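Local atomic coordinates of hypoxanthine-guanine phosphoribosyltransferase (Thermus thermophilus, PDB entry 3ACD), a protein that probably transfers the phosphoribosyl group of 5-phospho-alpha-D-ribose 1-diphosphate to hypoxanthine or guanine, giving IMP or GMP in magnesium-dependent purine salvage. Residues Tyr155-Gly158 with Asp162-Gln165; Arg32-Lys37 with Ser125-Ala130; Lys20-Glu25 with Leu147-Glu152. One frame throughout, in Å; residues are numbered along the deposited sequence.

Contact 1 of 3, residues Tyr155-Gly158 with Asp162-Gln165; sequences YVYG and DRAQ. With IMP (inosinic acid), chain B.
Two tyrosines of Tyr155-Gly158 meet Asp162-Gln165 in contrasting ways, one by its hydroxyl and the other by the face of its ring. Tyr157 lies under the guanidinium of Arg163: the two planes are 13° apart and their centres 4.1 Å. Arg163 CZ is displaced from the ring axis toward the hydroxyl end, an off-centre cation-pi stack, while Arg163 CD sits squarely over the ring as a CH-pi donor, 4.0 Å from the centroid of Tyr157. A bend at chi3 (57°) folds the arginine tip down along the ring, and a salt bridge from Arg163 NE to Asp167 helps to fix its rotation. Tyr155 uses its rim instead: its OH donates to Asp162 O over 2.6 Å, tilted 27° from the carbonyl plane, and a water links the same hydroxyl to Ala164 N.

Tyr155 and Val156 belong to the base-binding side of the pocket of this type I phosphoribosyltransferase, occupied here by IMP. Tyr155 lays one ring face against the hypoxanthine, with CE1 3.4 Å from IMP N1, and the backbone of Val156 reads the edge of the base: Val156 N donates to IMP O6 (3.0 Å), and IMP N1 donates to Val156 O (2.6 Å). Within Asp162-Gln165, Asp162 OD2 takes the N-H of Gln165 on its anti lone pair at 2.8 Å, an Asx motif that curls the loop following the purine-binding strand.

Contact 2 of 3, residues Arg32-Lys37 with Ser125-Ala130; sequences RDYQGK and SVRVAA
Arg127 leaves strand 125-130 toward Tyr34 and runs its aliphatic part past the tyrosine hydroxyl before its charged end reaches Asp33. CB begins the contact, 3.3 Å from Tyr34 OH; CG lies at a similar distance, and CD is nearer still, 3.2 Å from Tyr34 OH. With chi2 and chi3 both close to 180°, the chain stays extended from CG to NE and slides by the tyrosine in the opposite direction. The guanidinium ends almost perpendicular to the phenol ring, at 86°. At the tip, Arg127 NH1 forms a long salt bridge of 3.5 Å with Asp33 OD2, which approaches at the guanidinium edge while the carboxylate plane stands 88° to it. Tyr146 OH hydrogen-bonds to both charged groups and bridges this long pair. Tyr34 OH also touches a water at 2.7 Å, which donates to Ser125 OG and so carries the contact along the strand.

Asp33 belongs to the last turn of helix 16-33, and Tyr34 opens the type II turn that follows it. From there the tyrosine ring packs on Asp97 and Ile99 of strand 97-102 and on Tyr146, joining the helix end to three adjacent strands of the parallel sheet.

Contact 3 of 3, residues Lys20-Glu25 with Leu147-Glu152; sequences KKRVEE and LGFEIE
Arg22 of helix 16-33 reaches two successive carbonyls where the chain turns a corner at Gly148. Its NH2 donates to Leu147 O over 2.8 Å, nearly in line with the carbonyl bond (C=O...N 167°). NE donates to Gly148 O at 3.0 Å, in the carbonyl plane and on a lone pair, and adds a weak bond to Leu147 O, so that Leu147 O receives two N-H groups. Both oxygens lie near the guanidinium edge, although each is tilted 19° from its plane. On the helix itself, NH1 forms a salt bridge with Glu25 OE1 at 3.0 Å; Glu25, three residues further on, thus steadies the same flat group.

The bend at chi2 of Arg22 (54°) turns the guanidinium to the corner while keeping the first carbons close to Phe149. Arg22 CB lies 3.4 Å from Phe149 CZ, and CG stands over the ring face as a CH-pi contact, 4.1 Å from the Phe149 centroid. Arg22 CG also comes within 3.7 Å of Gly148 CA; a CB at Gly148 would be crowded by the Phe149 ring. A leucine here would probably leave the carbonyls of Leu147 and Gly148 without these donors and Glu25 without its cationic mate.

One residue thereby serves the contact twice: its carbons pack against an aromatic face, and its cation, probably balanced in part by Glu25, ties the helix to main-chain oxygens of the strand rather than to a particular side chain there.

Overall arrangement
Contacts 2 and 3 share helix 16-33, which they join near its end and further back to the neighbouring strands 125-130 and 146-150; they meet directly where Ala130 O probably accepts from Gly148 N. Contact 3 lies nearest the chain's centre, yet like the others it is only partly buried. Contact 2 has the most exposed participant, Asp33, and relies on a long side-chain salt bridge, whereas contact 3 uses short bonds to main-chain carbonyls. Contact 1 is about 28 Å from contact 2, centre to centre, across the chain's middle, and alone among the three touches IMP. It adjoins contact 3 through Val156 and Ile151, and its aromatic faces hold the base and a nearby loop, not a helix against the sheet.

Contact 1 of 3, residues Tyr155-Gly158 with Asp162-Gln165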
loop_
_atom_site.group_PDB
_atom_site.type_symbol
_atom_site.label_atom_id
_atom_site.label_comp_id
_atom_site.label_asym_id
_atom_site.label_seq_id
_atom_site.Cartn_x
_atom_site.Cartn_y
_atom_site.Cartn_z
ATOM N N TYR A 155 16.675 1.654 -15.324
ATOM C CA TYR A 155 15.281 1.941 -15.012
ATOM C C TYR A 155 14.649 0.641 -14.546
ATOM O O TYR A 155 14.519 -0.310 -15.322
ATOM C CB TYR A 155 14.504 2.450 -16.226
ATOM C CG TYR A 155 13.115 2.916 -15.833
ATOM C CD1 TYR A 155 12.921 4.178 -15.279
ATOM C CD2 TYR A 155 12.017 2.059 -15.921
ATOM C CE1 TYR A 155 11.675 4.578 -14.812
ATOM C CE2 TYR A 155 10.759 2.449 -15.454
ATOM C CZ TYR A 155 10.599 3.711 -14.898
ATOM O OH TYR A 155 9.379 4.104 -14.394
ATOM N N VAL A 156 14.260 0.602 -13.278
ATOM C CA VAL A 156 13.654 -0.588 -12.706
ATOM C C VAL A 156 12.144 -0.436 -12.549
ATOM O O VAL A 156 11.606 0.670 -12.577
ATOM C CB VAL A 156 14.266 -0.910 -11.321
ATOM C CG1 VAL A 156 15.766 -1.158 -11.456
ATOM C CG2 VAL A 156 14.008 0.240 -10.351
ATOM N N TYR A 157 11.460 -1.562 -12.389
ATOM C CA TYR A 157 10.019 -1.541 -12.198
ATOM C C TYR A 157 9.573 -2.831 -11.527
ATOM O O TYR A 157 10.353 -3.778 -11.407
ATOM C CB TYR A 157 9.297 -1.312 -13.537
ATOM C CG TYR A 157 9.542 -2.362 -14.596
ATOM C CD1 TYR A 157 8.671 -3.439 -14.754
ATOM C CD2 TYR A 157 10.642 -2.273 -15.452
ATOM C CE1 TYR A 157 8.886 -4.401 -15.743
ATOM C CE2 TYR A 157 10.868 -3.230 -16.440
ATOM C CZ TYR A 157 9.986 -4.290 -16.580
ATOM O OH TYR A 157 10.212 -5.240 -17.552
ATOM N N GLY A 158 8.325 -2.846 -11.071
ATOM C CA GLY A 158 7.793 -4.001 -10.374
ATOM C C GLY A 158 7.767 -3.702 -8.884
ATOM O O GLY A 158 8.343 -2.707 -8.444
ATOM N N ASP A 162 6.418 1.582 -11.239
ATOM C CA ASP A 162 5.804 1.475 -12.553
ATOM C C ASP A 162 6.692 1.707 -13.761
ATOM O O ASP A 162 7.809 2.223 -13.670
ATOM C CB ASP A 162 4.642 2.461 -12.654
ATOM C CG ASP A 162 5.120 3.899 -12.778
ATOM O OD1 ASP A 162 5.824 4.368 -11.862
ATOM O OD2 ASP A 162 4.803 4.553 -13.791
ATOM N N ARG A 163 6.141 1.312 -14.900
ATOM C CA ARG A 163 6.742 1.492 -16.207
ATOM C C ARG A 163 5.541 2.041 -16.973
ATOM O O ARG A 163 4.702 1.285 -17.459
ATOM C CB ARG A 163 7.200 0.151 -16.788
ATOM C CG ARG A 163 7.823 0.269 -18.164
ATOM C CD ARG A 163 8.540 -1.005 -18.586
ATOM N NE ARG A 163 7.670 -2.177 -18.561
ATOM C CZ ARG A 163 7.914 -3.298 -19.233
ATOM N NH1 ARG A 163 9.003 -3.396 -19.988
ATOM N NH2 ARG A 163 7.078 -4.322 -19.152
ATOM N N ALA A 164 5.440 3.366 -17.035
ATOM C CA ALA A 164 4.319 4.022 -17.705
ATOM C C ALA A 164 2.998 3.586 -17.061
ATOM O O ALA A 164 2.034 3.254 -17.752
ATOM C CB ALA A 164 4.319 3.689 -19.196
ATOM N N GLN A 165 2.981 3.585 -15.728
ATOM C CA GLN A 165 1.809 3.213 -14.930
ATOM C C GLN A 165 1.528 1.712 -14.825
ATOM O O GLN A 165 0.744 1.285 -13.978
ATOM C CB GLN A 165 0.562 3.936 -15.450
ATOM C CG GLN A 165 0.605 5.452 -15.276
ATOM C CD GLN A 165 0.841 5.874 -13.830
ATOM O OE1 GLN A 165 0.419 5.194 -12.892
ATOM N NE2 GLN A 165 1.503 7.009 -13.648
HETATM P P IMP B . 14.577 11.287 -7.642
HETATM O O1P IMP B . 15.409 11.517 -8.843
HETATM O O2P IMP B . 13.963 12.684 -7.148
HETATM O O3P IMP B . 15.484 10.642 -6.478
HETATM O "O5'" IMP B . 13.392 10.256 -8.039
HETATM C "C5'" IMP B . 12.125 10.380 -7.398
HETATM C "C4'" IMP B . 11.122 9.363 -7.948
HETATM O "O4'" IMP B . 11.466 8.977 -9.313
HETATM C "C3'" IMP B . 11.215 8.031 -7.168
HETATM O "O3'" IMP B . 10.494 8.087 -5.936
HETATM C "C2'" IMP B . 10.557 7.068 -8.171
HETATM O "O2'" IMP B . 9.131 7.089 -8.053
HETATM C "C1'" IMP B . 11.001 7.629 -9.533
HETATM N N9 IMP B . 12.077 6.772 -10.086
HETATM C C8 IMP B . 13.425 7.047 -10.134
HETATM N N7 IMP B . 14.067 6.053 -10.689
HETATM C C5 IMP B . 13.183 5.087 -11.019
HETATM C C6 IMP B . 13.276 3.799 -11.638
HETATM O O6 IMP B . 14.355 3.348 -11.986
HETATM N N1 IMP B . 12.121 3.077 -11.819
HETATM C C2 IMP B . 10.899 3.576 -11.425
HETATM N N3 IMP B . 10.799 4.760 -10.859
HETATM C C4 IMP B . 11.894 5.539 -10.637
HETATM O O HOH W 1 7.636 5.249 -16.516
#

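Contact 2 of 3, residues Arg32-Lys37 with Ser125-Ala130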
loop_
_atom_site.group_PDB
_atom_site.type_symbol
_atom_site.label_atom_id
_atom_site.label_comp_id
_atom_site.label_asym_id
_atom_site.label_seq_id
_atom_site.Cartn_x
_atom_site.Cartn_y
_atom_site.Cartn_z
ATOM N N ARG A 32 14.414 -2.702 16.367
ATOM C CA ARG A 32 15.490 -2.628 17.350
ATOM C C ARG A 32 15.888 -1.180 17.617
ATOM O O ARG A 32 16.000 -0.763 18.771
ATOM C CB ARG A 32 16.716 -3.403 16.858
ATOM C CG ARG A 32 17.930 -3.268 17.766
ATOM C CD ARG A 32 19.169 -3.909 17.164
ATOM N NE ARG A 32 19.018 -5.351 16.989
ATOM C CZ ARG A 32 19.985 -6.154 16.553
ATOM N NH1 ARG A 32 21.176 -5.656 16.248
ATOM N NH2 ARG A 32 19.761 -7.455 16.422
ATOM N N ASP A 33 16.102 -0.418 16.547
ATOM C CA ASP A 33 16.498 0.982 16.670
ATOM C C ASP A 33 15.441 1.839 17.351
ATOM O O ASP A 33 15.769 2.797 18.050
ATOM C CB ASP A 33 16.801 1.584 15.292
ATOM C CG ASP A 33 18.047 1.002 14.652
ATOM O OD1 ASP A 33 18.763 0.228 15.323
ATOM O OD2 ASP A 33 18.314 1.328 13.474
ATOM N N TYR A 34 14.173 1.497 17.143
ATOM C CA TYR A 34 13.075 2.266 17.718
ATOM C C TYR A 34 12.410 1.641 18.934
ATOM O O TYR A 34 11.256 1.948 19.241
ATOM C CB TYR A 34 12.020 2.540 16.645
ATOM C CG TYR A 34 12.466 3.555 15.620
ATOM C CD1 TYR A 34 11.996 4.866 15.662
ATOM C CD2 TYR A 34 13.386 3.214 14.629
ATOM C CE1 TYR A 34 12.427 5.811 14.744
ATOM C CE2 TYR A 34 13.827 4.152 13.708
ATOM C CZ TYR A 34 13.342 5.449 13.770
ATOM O OH TYR A 34 13.776 6.384 12.863
ATOM N N GLN A 35 13.126 0.768 19.630
ATOM C CA GLN A 35 12.563 0.141 20.818
ATOM C C GLN A 35 12.143 1.240 21.793
ATOM O O GLN A 35 12.869 2.217 21.989
ATOM C CB GLN A 35 13.595 -0.783 21.471
ATOM C CG GLN A 35 14.900 -0.101 21.848
ATOM C CD GLN A 35 15.936 -1.074 22.381
ATOM O OE1 GLN A 35 15.713 -1.749 23.388
ATOM N NE2 GLN A 35 17.079 -1.153 21.705
ATOM N N GLY A 36 10.959 1.086 22.378
ATOM C CA GLY A 36 10.461 2.064 23.328
ATOM C C GLY A 36 9.893 3.317 22.688
ATOM O O GLY A 36 9.472 4.239 23.385
ATOM N N LYS A 37 9.879 3.352 21.357
ATOM C CA LYS A 37 9.367 4.506 20.628
ATOM C C LYS A 37 8.121 4.125 19.835
ATOM O O LYS A 37 7.783 2.951 19.725
ATOM C CB LYS A 37 10.442 5.033 19.672
ATOM C CG LYS A 37 11.820 5.156 20.302
ATOM C CD LYS A 37 11.845 6.202 21.402
ATOM C CE LYS A 37 11.929 7.600 20.823
ATOM N NZ LYS A 37 13.221 7.795 20.109
ATOM N N SER A 125 12.478 13.544 15.137
ATOM C CA SER A 125 13.574 12.992 14.348
ATOM C C SER A 125 13.024 12.477 13.030
ATOM O O SER A 125 11.820 12.263 12.891
ATOM C CB SER A 125 14.258 11.840 15.090
ATOM O OG SER A 125 13.405 10.711 15.186
ATOM N N VAL A 126 13.913 12.291 12.063
ATOM C CA VAL A 126 13.516 11.780 10.761
ATOM C C VAL A 126 14.579 10.844 10.209
ATOM O O VAL A 126 15.758 11.195 10.153
ATOM C CB VAL A 126 13.320 12.909 9.718
ATOM C CG1 VAL A 126 12.904 12.304 8.376
ATOM C CG2 VAL A 126 12.280 13.904 10.197
ATOM N N ARG A 127 14.156 9.646 9.827
ATOM C CA ARG A 127 15.054 8.685 9.210
ATOM C C ARG A 127 14.389 8.245 7.917
ATOM O O ARG A 127 13.181 8.407 7.750
ATOM C CB ARG A 127 15.324 7.490 10.127
ATOM C CG ARG A 127 16.354 7.816 11.203
ATOM C CD ARG A 127 16.857 6.583 11.935
ATOM N NE ARG A 127 17.892 6.950 12.897
ATOM C CZ ARG A 127 18.526 6.092 13.690
ATOM N NH1 ARG A 127 18.235 4.798 13.643
ATOM N NH2 ARG A 127 19.452 6.532 14.532
ATOM N N VAL A 128 15.177 7.697 7.002
ATOM C CA VAL A 128 14.651 7.284 5.711
ATOM C C VAL A 128 14.825 5.801 5.411
ATOM O O VAL A 128 15.893 5.230 5.634
ATOM C CB VAL A 128 15.331 8.091 4.573
ATOM C CG1 VAL A 128 14.857 7.600 3.214
ATOM C CG2 VAL A 128 15.030 9.571 4.740
ATOM N N ALA A 129 13.758 5.188 4.914
ATOM C CA ALA A 129 13.785 3.787 4.513
ATOM C C ALA A 129 13.470 3.810 3.021
ATOM O O ALA A 129 12.486 4.418 2.604
ATOM C CB ALA A 129 12.727 2.990 5.265
ATOM N N ALA A 130 14.316 3.168 2.223
ATOM C CA ALA A 130 14.127 3.123 0.779
ATOM C C ALA A 130 14.460 1.726 0.280
ATOM O O ALA A 130 15.447 1.135 0.706
ATOM C CB ALA A 130 15.033 4.148 0.097
HETATM O O HOH W 2 12.835 8.867 13.172
#

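Contact 3 of 3, residues Lys20-Glu25 with Leu147-Glu152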
loop_
_atom_site.group_PDB
_atom_site.type_symbol
_atom_site.label_atom_id
_atom_site.label_comp_id
_atom_site.label_asym_id
_atom_site.label_seq_id
_atom_site.Cartn_x
_atom_site.Cartn_y
_atom_site.Cartn_z
ATOM N N LYS A 20 11.757 -10.167 -0.029
ATOM C CA LYS A 20 11.098 -10.526 1.222
ATOM C C LYS A 20 12.091 -10.599 2.377
ATOM O O LYS A 20 11.851 -10.044 3.452
ATOM C CB LYS A 20 10.376 -11.869 1.081
ATOM C CG LYS A 20 9.673 -12.316 2.360
ATOM C CD LYS A 20 8.957 -13.652 2.182
ATOM C CE LYS A 20 8.320 -14.106 3.492
ATOM N NZ LYS A 20 7.710 -15.460 3.387
ATOM N N LYS A 21 13.208 -11.284 2.153
ATOM C CA LYS A 21 14.233 -11.425 3.179
ATOM C C LYS A 21 14.834 -10.086 3.593
ATOM O O LYS A 21 15.016 -9.826 4.778
ATOM C CB LYS A 21 15.354 -12.350 2.691
ATOM C CG LYS A 21 15.052 -13.834 2.822
ATOM C CD LYS A 21 14.945 -14.242 4.286
ATOM C CE LYS A 21 14.674 -15.733 4.438
ATOM N NZ LYS A 21 15.763 -16.572 3.863
ATOM N N ARG A 22 15.141 -9.239 2.619
ATOM C CA ARG A 22 15.727 -7.938 2.918
ATOM C C ARG A 22 14.763 -7.037 3.689
ATOM O O ARG A 22 15.151 -6.370 4.652
ATOM C CB ARG A 22 16.166 -7.249 1.623
ATOM C CG ARG A 22 16.919 -5.941 1.841
ATOM C CD ARG A 22 18.109 -6.137 2.773
ATOM N NE ARG A 22 18.805 -4.883 3.051
ATOM C CZ ARG A 22 19.484 -4.641 4.166
ATOM N NH1 ARG A 22 19.560 -5.572 5.107
ATOM N NH2 ARG A 22 20.078 -3.468 4.347
ATOM N N VAL A 23 13.506 -7.015 3.265
ATOM C CA VAL A 23 12.506 -6.195 3.934
ATOM C C VAL A 23 12.331 -6.644 5.380
ATOM O O VAL A 23 12.193 -5.819 6.282
ATOM C CB VAL A 23 11.158 -6.255 3.177
ATOM C CG1 VAL A 23 10.067 -5.536 3.968
ATOM C CG2 VAL A 23 11.319 -5.609 1.811
ATOM N N GLU A 24 12.349 -7.954 5.607
ATOM C CA GLU A 24 12.213 -8.469 6.963
ATOM C C GLU A 24 13.407 -8.025 7.799
ATOM O O GLU A 24 13.263 -7.720 8.984
ATOM C CB GLU A 24 12.118 -9.995 6.953
ATOM C CG GLU A 24 10.916 -10.515 6.182
ATOM C CD GLU A 24 10.827 -12.026 6.187
ATOM O OE1 GLU A 24 11.875 -12.686 6.027
ATOM O OE2 GLU A 24 9.708 -12.553 6.337
ATOM N N GLU A 25 14.582 -7.987 7.177
ATOM C CA GLU A 25 15.796 -7.561 7.866
ATOM C C GLU A 25 15.670 -6.086 8.240
ATOM O O GLU A 25 15.992 -5.690 9.360
ATOM C CB GLU A 25 17.029 -7.764 6.974
ATOM C CG GLU A 25 17.220 -9.201 6.483
ATOM C CD GLU A 25 18.509 -9.403 5.695
ATOM O OE1 GLU A 25 18.892 -8.503 4.919
ATOM O OE2 GLU A 25 19.136 -10.476 5.842
ATOM N N LEU A 147 18.299 0.947 3.815
ATOM C CA LEU A 147 18.293 0.706 2.381
ATOM C C LEU A 147 18.165 -0.767 2.040
ATOM O O LEU A 147 18.870 -1.608 2.594
ATOM C CB LEU A 147 19.578 1.254 1.758
ATOM C CG LEU A 147 19.753 0.993 0.261
ATOM C CD1 LEU A 147 18.641 1.688 -0.517
ATOM C CD2 LEU A 147 21.126 1.490 -0.190
ATOM N N GLY A 148 17.262 -1.076 1.120
ATOM C CA GLY A 148 17.091 -2.457 0.720
ATOM C C GLY A 148 18.268 -2.902 -0.128
ATOM O O GLY A 148 19.037 -3.783 0.268
ATOM N N PHE A 149 18.427 -2.274 -1.288
ATOM C CA PHE A 149 19.499 -2.642 -2.211
ATOM C C PHE A 149 20.101 -1.450 -2.947
ATOM O O PHE A 149 19.380 -0.558 -3.401
ATOM C CB PHE A 149 18.956 -3.602 -3.277
ATOM C CG PHE A 149 18.265 -4.813 -2.724
ATOM C CD1 PHE A 149 18.980 -5.976 -2.445
ATOM C CD2 PHE A 149 16.891 -4.799 -2.500
ATOM C CE1 PHE A 149 18.330 -7.111 -1.949
ATOM C CE2 PHE A 149 16.235 -5.926 -2.005
ATOM C CZ PHE A 149 16.955 -7.083 -1.731
ATOM N N GLU A 150 21.424 -1.438 -3.075
ATOM C CA GLU A 150 22.077 -0.386 -3.840
ATOM C C GLU A 150 22.248 -1.004 -5.223
ATOM O O GLU A 150 22.751 -2.123 -5.345
ATOM C CB GLU A 150 23.441 -0.032 -3.253
ATOM C CG GLU A 150 24.197 0.984 -4.089
ATOM C CD GLU A 150 25.530 1.352 -3.486
ATOM O OE1 GLU A 150 25.552 2.162 -2.535
ATOM O OE2 GLU A 150 26.555 0.815 -3.957
ATOM N N ILE A 151 21.827 -0.293 -6.262
ATOM C CA ILE A 151 21.925 -0.832 -7.614
ATOM C C ILE A 151 22.603 0.091 -8.615
ATOM O O ILE A 151 22.790 1.282 -8.361
ATOM C CB ILE A 151 20.524 -1.180 -8.176
ATOM C CG1 ILE A 151 19.680 0.094 -8.293
ATOM C CG2 ILE A 151 19.831 -2.184 -7.262
ATOM C CD1 ILE A 151 18.351 -0.094 -9.012
ATOM N N GLU A 152 22.972 -0.481 -9.758
ATOM C CA GLU A 152 23.605 0.275 -10.824
ATOM C C GLU A 152 22.530 1.128 -11.491
ATOM O O GLU A 152 21.335 0.943 -11.247
ATOM C CB GLU A 152 24.222 -0.670 -11.859
ATOM C CG GLU A 152 23.214 -1.576 -12.550
ATOM C CD GLU A 152 23.837 -2.423 -13.646
ATOM O OE1 GLU A 152 24.320 -1.846 -14.644
ATOM O OE2 GLU A 152 23.845 -3.665 -13.509
#